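Long-range contact in uncharacterized esterase YxiM (Bacillus subtilis, PDB 2O14), which belongs to the GDSL lipolytic enzyme family and probably acts as an esterase, hydrolysing a substrate not yet identified: residues 19-24 and 62-67. Residue numbers count along the deposited sequence, not the author numbering.
With MN (manganese (II) ion), chain B.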
loop_
_atom_site.group_PDB
_atom_site.type_symbol
_atom_site.label_atom_id
_atom_site.label_comp_id
_atom_site.label_asym_id
_atom_site.label_seq_id
_atom_site.Cartn_x
_atom_site.Cartn_y
_atom_site.Cartn_z
ATOM N N ASP A 19 3.886 24.152 -0.582
ATOM C CA ASP A 19 2.482 24.376 -0.246
ATOM C C ASP A 19 1.775 24.647 -1.573
ATOM O O ASP A 19 1.854 25.744 -2.116
ATOM C CB ASP A 19 2.340 25.580 0.700
ATOM C CG ASP A 19 0.896 26.045 0.854
ATOM O OD1 ASP A 19 -0.015 25.228 0.629
ATOM O OD2 ASP A 19 0.668 27.224 1.210
ATOM N N PHE A 20 1.097 23.631 -2.089
ATOM C CA PHE A 20 0.399 23.724 -3.368
ATOM C C PHE A 20 -0.934 24.457 -3.308
ATOM O O PHE A 20 -1.720 24.270 -2.382
ATOM C CB PHE A 20 0.192 22.318 -3.923
ATOM C CG PHE A 20 1.478 21.605 -4.245
ATOM C CD1 PHE A 20 2.119 21.814 -5.469
ATOM C CD2 PHE A 20 2.063 20.745 -3.318
ATOM C CE1 PHE A 20 3.328 21.176 -5.764
ATOM C CE2 PHE A 20 3.273 20.098 -3.601
ATOM C CZ PHE A 20 3.905 20.316 -4.828
ATOM N N GLY A 21 -1.186 25.284 -4.318
ATOM C CA GLY A 21 -2.426 26.041 -4.370
ATOM C C GLY A 21 -2.159 27.526 -4.522
ATOM O O GLY A 21 -1.020 27.967 -4.388
ATOM N N SER A 22 -3.206 28.302 -4.787
ATOM C CA SER A 22 -3.045 29.744 -4.957
ATOM C C SER A 22 -3.783 30.600 -3.926
ATOM O O SER A 22 -3.676 31.820 -3.951
ATOM C CB SER A 22 -3.500 30.153 -6.363
ATOM O OG SER A 22 -4.860 29.806 -6.575
ATOM N N GLY A 23 -4.526 29.971 -3.020
ATOM C CA GLY A 23 -5.274 30.742 -2.043
ATOM C C GLY A 23 -4.445 31.401 -0.955
ATOM O O GLY A 23 -4.540 32.610 -0.731
ATOM N N SER A 24 -3.638 30.597 -0.271
ATOM C CA SER A 24 -2.790 31.081 0.810
ATOM C C SER A 24 -1.423 30.386 0.765
ATOM O O SER A 24 -1.314 29.233 0.341
ATOM C CB SER A 24 -3.484 30.812 2.158
ATOM O OG SER A 24 -2.793 31.399 3.252
ATOM N N VAL A 62 -1.703 24.673 5.038
ATOM C CA VAL A 62 -1.427 24.220 3.680
ATOM C C VAL A 62 -2.537 23.330 3.116
ATOM O O VAL A 62 -2.577 23.063 1.918
ATOM C CB VAL A 62 -0.078 23.471 3.610
ATOM C CG1 VAL A 62 1.051 24.425 3.972
ATOM C CG2 VAL A 62 -0.085 22.277 4.547
ATOM N N LYS A 63 -3.450 22.895 3.980
ATOM C CA LYS A 63 -4.560 22.040 3.568
ATOM C C LYS A 63 -5.772 22.844 3.096
ATOM O O LYS A 63 -6.792 22.272 2.705
ATOM C CB LYS A 63 -4.974 21.125 4.725
ATOM C CG LYS A 63 -3.893 20.145 5.134
ATOM C CD LYS A 63 -4.399 19.188 6.195
ATOM C CE LYS A 63 -3.324 18.217 6.623
ATOM N NZ LYS A 63 -3.852 17.276 7.652
ATOM N N SER A 64 -5.651 24.169 3.129
ATOM C CA SER A 64 -6.733 25.052 2.704
ATOM C C SER A 64 -6.796 25.185 1.180
ATOM O O SER A 64 -7.787 25.664 0.631
ATOM C CB SER A 64 -6.541 26.442 3.312
ATOM O OG SER A 64 -5.433 27.086 2.702
ATOM N N ASP A 65 -5.730 24.785 0.495
ATOM C CA ASP A 65 -5.713 24.874 -0.963
ATOM C C ASP A 65 -4.891 23.748 -1.580
ATOM O O ASP A 65 -4.174 23.038 -0.873
ATOM C CB ASP A 65 -5.175 26.240 -1.411
ATOM C CG ASP A 65 -3.800 26.556 -0.839
ATOM O OD1 ASP A 65 -3.218 25.705 -0.135
ATOM O OD2 ASP A 65 -3.294 27.667 -1.096
ATOM N N ALA A 66 -4.994 23.587 -2.897
ATOM C CA ALA A 66 -4.267 22.523 -3.576
ATOM C C ALA A 66 -4.258 22.693 -5.085
ATOM O O ALA A 66 -4.799 23.657 -5.617
ATOM C CB ALA A 66 -4.897 21.175 -3.223
ATOM N N VAL A 67 -3.608 21.752 -5.761
ATOM C CA VAL A 67 -3.567 21.727 -7.217
ATOM C C VAL A 67 -4.224 20.405 -7.575
ATOM O O VAL A 67 -4.123 19.433 -6.818
ATOM C CB VAL A 67 -2.124 21.718 -7.784
ATOM C CG1 VAL A 67 -1.509 23.112 -7.689
ATOM C CG2 VAL A 67 -1.281 20.704 -7.036
HETATM MN MN MN B . -1.449 27.139 0.292
HETATM O O HOH W 1 -5.452 27.038 -5.004
HETATM O O HOH W 2 -0.139 27.325 -1.643
HETATM O O HOH W 3 -2.408 27.264 2.224
#
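A manganese ion joins the end of strand 15-20 and the turn after it to the start of strand 65-69, in the galactose-binding-like domain. Asp19, with chi1 t, and Asp65, with chi1 p, each swing a carboxylate onto the metal and grip it with both oxygens: Asp19 OD1 and OD2 lie 2.4 and 2.3 Å from MN, Asp65 OD1 and OD2 2.3 and 2.4 Å. Ser24 O lies 2.1 Å from MN, while the t side chain of Ser24 sends OG to Glu26. Waters 2 and 3, at 2.3 and 2.2 Å from MN, complete seven oxygen donors. Asp65 OD2 also accepts a nearly straight hydrogen bond from Ser24 N (3.1 Å), so one carboxylate binds the ion and also fixes the turn. Glycine suits position 21: the positive phi of Gly21 disfavours a side chain, and a CB would collide with Asp65 CG and Ala66 N. The Phe20 ring (m) leads away and meets Phe80 edge-to-face, leaving Phe20 CB 3.8 Å from Val67 CG2. All-oxygen coordination suits a hard divalent cation; with two carboxylates so close (Asp19 OD1 to Asp65 OD1, 3.3 Å) and Ser24 O 2.9 Å from Asp65 OD2, this approach probably depends on the bound cation.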